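Local atomic coordinates of fiber (Bovine adenovirus 4, PDB entry 4UE0), a protein that forms the trimeric head domain at the tip of the viral fibre and probably attaches the virus to a receptor on the host cell. Residues A[7-17]-A[21-33]. Sequence-based numbering, arbitrary orientation. Where two conformers were deposited one is given.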
# COMPACT_ATOMS: atom_id res chain seq x y z
N THR A 7 -13.99 11.73 11.83
CA THR A 7 -13.76 10.96 10.55
C THR A 7 -15.01 10.18 10.15
O THR A 7 -15.77 9.67 11.00
CB THR A 7 -12.52 9.99 10.55
OG1 THR A 7 -12.86 8.71 11.12
CG2 THR A 7 -11.33 10.58 11.30
N ARG A 8 -15.18 10.10 8.84
CA ARG A 8 -16.32 9.46 8.23
C ARG A 8 -15.78 8.32 7.39
O ARG A 8 -14.75 8.49 6.75
CB ARG A 8 -17.02 10.44 7.29
CG ARG A 8 -17.17 11.84 7.86
CD ARG A 8 -18.12 12.62 6.98
NE ARG A 8 -17.50 13.82 6.42
CZ ARG A 8 -17.83 14.35 5.25
NH1 ARG A 8 -18.79 13.80 4.48
NH2 ARG A 8 -17.19 15.44 4.82
N GLN A 9 -16.49 7.19 7.37
CA GLN A 9 -16.03 6.07 6.54
C GLN A 9 -17.18 5.16 6.10
O GLN A 9 -18.29 5.22 6.68
CB GLN A 9 -14.98 5.25 7.28
CG GLN A 9 -15.39 4.80 8.67
CD GLN A 9 -14.24 4.21 9.46
OE1 GLN A 9 -13.19 3.85 8.90
NE2 GLN A 9 -14.42 4.11 10.77
N GLY A 10 -16.91 4.31 5.11
CA GLY A 10 -17.94 3.38 4.63
C GLY A 10 -17.38 2.37 3.67
O GLY A 10 -16.18 2.36 3.39
N SER A 11 -18.28 1.53 3.18
CA SER A 11 -17.95 0.48 2.26
C SER A 11 -19.00 0.36 1.16
O SER A 11 -20.16 0.76 1.34
CB SER A 11 -17.87 -0.88 2.97
OG SER A 11 -16.80 -0.90 3.87
N ARG A 12 -18.56 -0.26 0.07
CA ARG A 12 -19.44 -0.56 -1.05
C ARG A 12 -18.91 -1.81 -1.73
O ARG A 12 -17.76 -1.87 -2.15
CB ARG A 12 -19.44 0.61 -2.03
CG ARG A 12 -20.10 0.35 -3.38
CD ARG A 12 -21.56 -0.06 -3.21
NE ARG A 12 -22.13 -0.40 -4.50
CZ ARG A 12 -22.51 0.49 -5.41
NH1 ARG A 12 -22.43 1.80 -5.17
NH2 ARG A 12 -22.97 0.07 -6.58
N VAL A 13 -19.77 -2.81 -1.83
CA VAL A 13 -19.50 -3.98 -2.60
C VAL A 13 -20.09 -3.74 -3.99
O VAL A 13 -21.23 -3.27 -4.09
CB VAL A 13 -20.08 -5.21 -1.91
CG1 VAL A 13 -20.01 -6.41 -2.82
CG2 VAL A 13 -19.34 -5.48 -0.61
N VAL A 14 -19.32 -4.00 -5.03
CA VAL A 14 -19.78 -3.82 -6.41
C VAL A 14 -19.72 -5.15 -7.13
O VAL A 14 -18.65 -5.74 -7.26
CB VAL A 14 -18.86 -2.82 -7.15
CG1 VAL A 14 -19.32 -2.62 -8.59
CG2 VAL A 14 -18.83 -1.49 -6.42
N GLY A 15 -20.87 -5.61 -7.62
CA GLY A 15 -20.89 -6.71 -8.57
C GLY A 15 -20.66 -6.16 -9.97
O GLY A 15 -21.37 -5.28 -10.42
N PHE A 16 -19.65 -6.66 -10.66
CA PHE A 16 -19.33 -6.20 -12.00
C PHE A 16 -19.04 -7.41 -12.84
O PHE A 16 -18.16 -8.20 -12.52
CB PHE A 16 -18.12 -5.27 -12.01
CG PHE A 16 -17.89 -4.62 -13.34
CD1 PHE A 16 -18.67 -3.56 -13.74
CD2 PHE A 16 -16.92 -5.07 -14.19
CE1 PHE A 16 -18.50 -2.97 -14.97
CE2 PHE A 16 -16.73 -4.49 -15.43
CZ PHE A 16 -17.54 -3.40 -15.81
N MET A 17 -19.87 -7.46 -13.87
CA MET A 17 -20.11 -8.63 -14.57
C MET A 17 -20.31 -9.68 -13.47
O MET A 17 -21.14 -9.45 -12.55
CB MET A 17 -18.96 -8.83 -15.55
CG MET A 17 -18.71 -7.54 -16.36
SD MET A 17 -19.95 -7.08 -17.63
CE MET A 17 -20.06 -5.29 -17.70
N ILE A 21 -16.00 -6.63 -6.46
CA ILE A 21 -14.95 -5.84 -5.85
C ILE A 21 -15.53 -5.16 -4.63
O ILE A 21 -16.74 -4.90 -4.56
CB ILE A 21 -14.32 -4.80 -6.77
CG1 ILE A 21 -15.28 -3.69 -7.16
CG2 ILE A 21 -13.68 -5.46 -7.94
CD1 ILE A 21 -14.54 -2.49 -7.69
N ALA A 22 -14.68 -4.94 -3.63
CA ALA A 22 -15.14 -4.37 -2.37
C ALA A 22 -14.29 -3.15 -2.04
O ALA A 22 -13.07 -3.26 -1.83
CB ALA A 22 -15.11 -5.38 -1.25
N LEU A 23 -14.95 -2.00 -2.02
CA LEU A 23 -14.34 -0.69 -1.79
C LEU A 23 -14.63 -0.17 -0.41
O LEU A 23 -15.72 -0.37 0.12
CB LEU A 23 -14.85 0.31 -2.81
CG LEU A 23 -14.63 -0.05 -4.28
CD1 LEU A 23 -15.45 0.87 -5.19
CD2 LEU A 23 -13.16 0.05 -4.59
N GLY A 24 -13.64 0.49 0.15
CA GLY A 24 -13.78 1.22 1.40
C GLY A 24 -13.35 2.64 1.17
O GLY A 24 -12.49 2.92 0.32
N TRP A 25 -13.93 3.55 1.91
CA TRP A 25 -13.55 4.95 1.81
C TRP A 25 -13.52 5.57 3.19
O TRP A 25 -14.21 5.10 4.13
CB TRP A 25 -14.51 5.72 0.88
CG TRP A 25 -15.94 5.71 1.35
CD1 TRP A 25 -16.94 4.82 0.99
CD2 TRP A 25 -16.54 6.62 2.27
NE1 TRP A 25 -18.10 5.13 1.65
CE2 TRP A 25 -17.88 6.23 2.44
CE3 TRP A 25 -16.06 7.73 2.98
CZ2 TRP A 25 -18.77 6.93 3.29
CZ3 TRP A 25 -16.94 8.42 3.83
CH2 TRP A 25 -18.28 8.02 3.97
N GLN A 26 -12.69 6.61 3.32
CA GLN A 26 -12.60 7.38 4.58
C GLN A 26 -12.31 8.84 4.26
O GLN A 26 -11.60 9.16 3.29
CB GLN A 26 -11.51 6.87 5.54
CG GLN A 26 -11.27 5.37 5.62
CD GLN A 26 -9.86 5.03 6.11
OE1 GLN A 26 -9.22 4.09 5.63
NE2 GLN A 26 -9.36 5.82 7.06
N ILE A 27 -12.87 9.72 5.08
CA ILE A 27 -12.53 11.14 5.08
C ILE A 27 -11.99 11.41 6.48
O ILE A 27 -12.67 11.19 7.48
CB ILE A 27 -13.72 12.05 4.77
CG1 ILE A 27 -14.30 11.67 3.42
CG2 ILE A 27 -13.28 13.52 4.81
CD1 ILE A 27 -15.55 12.45 3.04
N ILE A 28 -10.75 11.89 6.53
CA ILE A 28 -10.11 12.22 7.78
C ILE A 28 -9.90 13.74 7.81
O ILE A 28 -9.00 14.24 7.17
CB ILE A 28 -8.79 11.45 7.94
CG1 ILE A 28 -9.04 9.94 7.84
CG2 ILE A 28 -8.15 11.81 9.27
CD1 ILE A 28 -7.79 9.13 7.60
N PRO A 29 -10.78 14.47 8.52
CA PRO A 29 -10.65 15.92 8.57
C PRO A 29 -9.69 16.35 9.67
O PRO A 29 -9.58 15.68 10.70
CB PRO A 29 -12.08 16.38 8.88
CG PRO A 29 -12.72 15.23 9.58
CD PRO A 29 -11.93 13.98 9.29
N SER A 30 -8.99 17.45 9.41
CA SER A 30 -8.20 18.19 10.41
C SER A 30 -8.13 19.67 10.01
O SER A 30 -8.58 20.06 8.91
CB SER A 30 -6.79 17.59 10.60
OG SER A 30 -5.82 18.12 9.70
N ASN A 31 -7.57 20.48 10.90
CA ASN A 31 -7.36 21.92 10.62
C ASN A 31 -6.09 22.16 9.81
O ASN A 31 -5.77 23.30 9.45
CB ASN A 31 -7.37 22.76 11.93
CG ASN A 31 -6.36 22.27 12.98
OD1 ASN A 31 -5.48 21.44 12.71
ND2 ASN A 31 -6.47 22.83 14.18
N ILE A 32 -5.37 21.07 9.53
CA ILE A 32 -4.20 21.09 8.65
C ILE A 32 -4.63 20.69 7.22
O ILE A 32 -4.21 21.32 6.24
CB ILE A 32 -3.10 20.11 9.14
CG1 ILE A 32 -2.75 20.37 10.62
CG2 ILE A 32 -1.86 20.17 8.22
CD1 ILE A 32 -1.63 19.50 11.14
N ARG A 33 -5.47 19.64 7.12
CA ARG A 33 -5.83 19.07 5.83
C ARG A 33 -7.04 18.14 5.97
O ARG A 33 -7.38 17.71 7.09
CB ARG A 33 -4.64 18.28 5.27
CG ARG A 33 -4.16 17.12 6.16
CD ARG A 33 -3.21 16.18 5.39
NE ARG A 33 -2.66 15.10 6.21
CZ ARG A 33 -2.03 14.01 5.74
NH1 ARG A 33 -1.89 13.80 4.45
NH2 ARG A 33 -1.55 13.11 6.60
O HOH W 1 -20.44 3.70 1.32
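From R8 paired with I27 to V14 paired with I21, strand 8-16 and the 21-29 part of strand 19-29 run antiparallel, their axes approaching to 4.6 Å, through eight backbone hydrogen bonds in which R8, G10, R12 and V14 each give and take one with their partners. The pair illustrates how a glycine in one strand can make room for an indole in the next. At the hydrogen-bonded pair G10-W25, the ring folds back over the neighbouring strand because chi1 of 61° sets its CG between the backbone N and the carbonyl carbon. With no side chain on G10, the indole lies directly on the backbone of Q9 and G10: G10 N sits 3.4 Å above the centre of one ring face, Q9 C lies over the same face toward the rim, and G10 CA makes a CH-pi contact 3.8 Å from the five-membered ring centroid. W25 NE1 donates, at the ring edge, to a water 2.8 Å away, and the same water donates to S11 O, tying the indole to the strand it covers. L60 and I63 also touch this tryptophan.

Next along the same face, R8 and I27 run side by side, and I27 CD1 sits over the centre of one face of the R8 guanidinium, 3.7 Å from R8 CZ. Toward the other end V14 CB meets I21 CG1 at 3.7 Å, and V14 and L23 both reach F54 of strand 51-55. The end of R12 leads away from L23, its NH1 bonding to the backbone O of Q55 and forming a salt bridge with D57.

Q9, S11, V13 and A22 occupy the opposite face, where S11 OG is hydrogen-bonded to R33 of a second subunit and V13 packs on its I32. These strands form a β-hairpin at one margin of a four-stranded antiparallel sheet, one face turned to the interior of the β-sandwich head and the other helping to join the trimer.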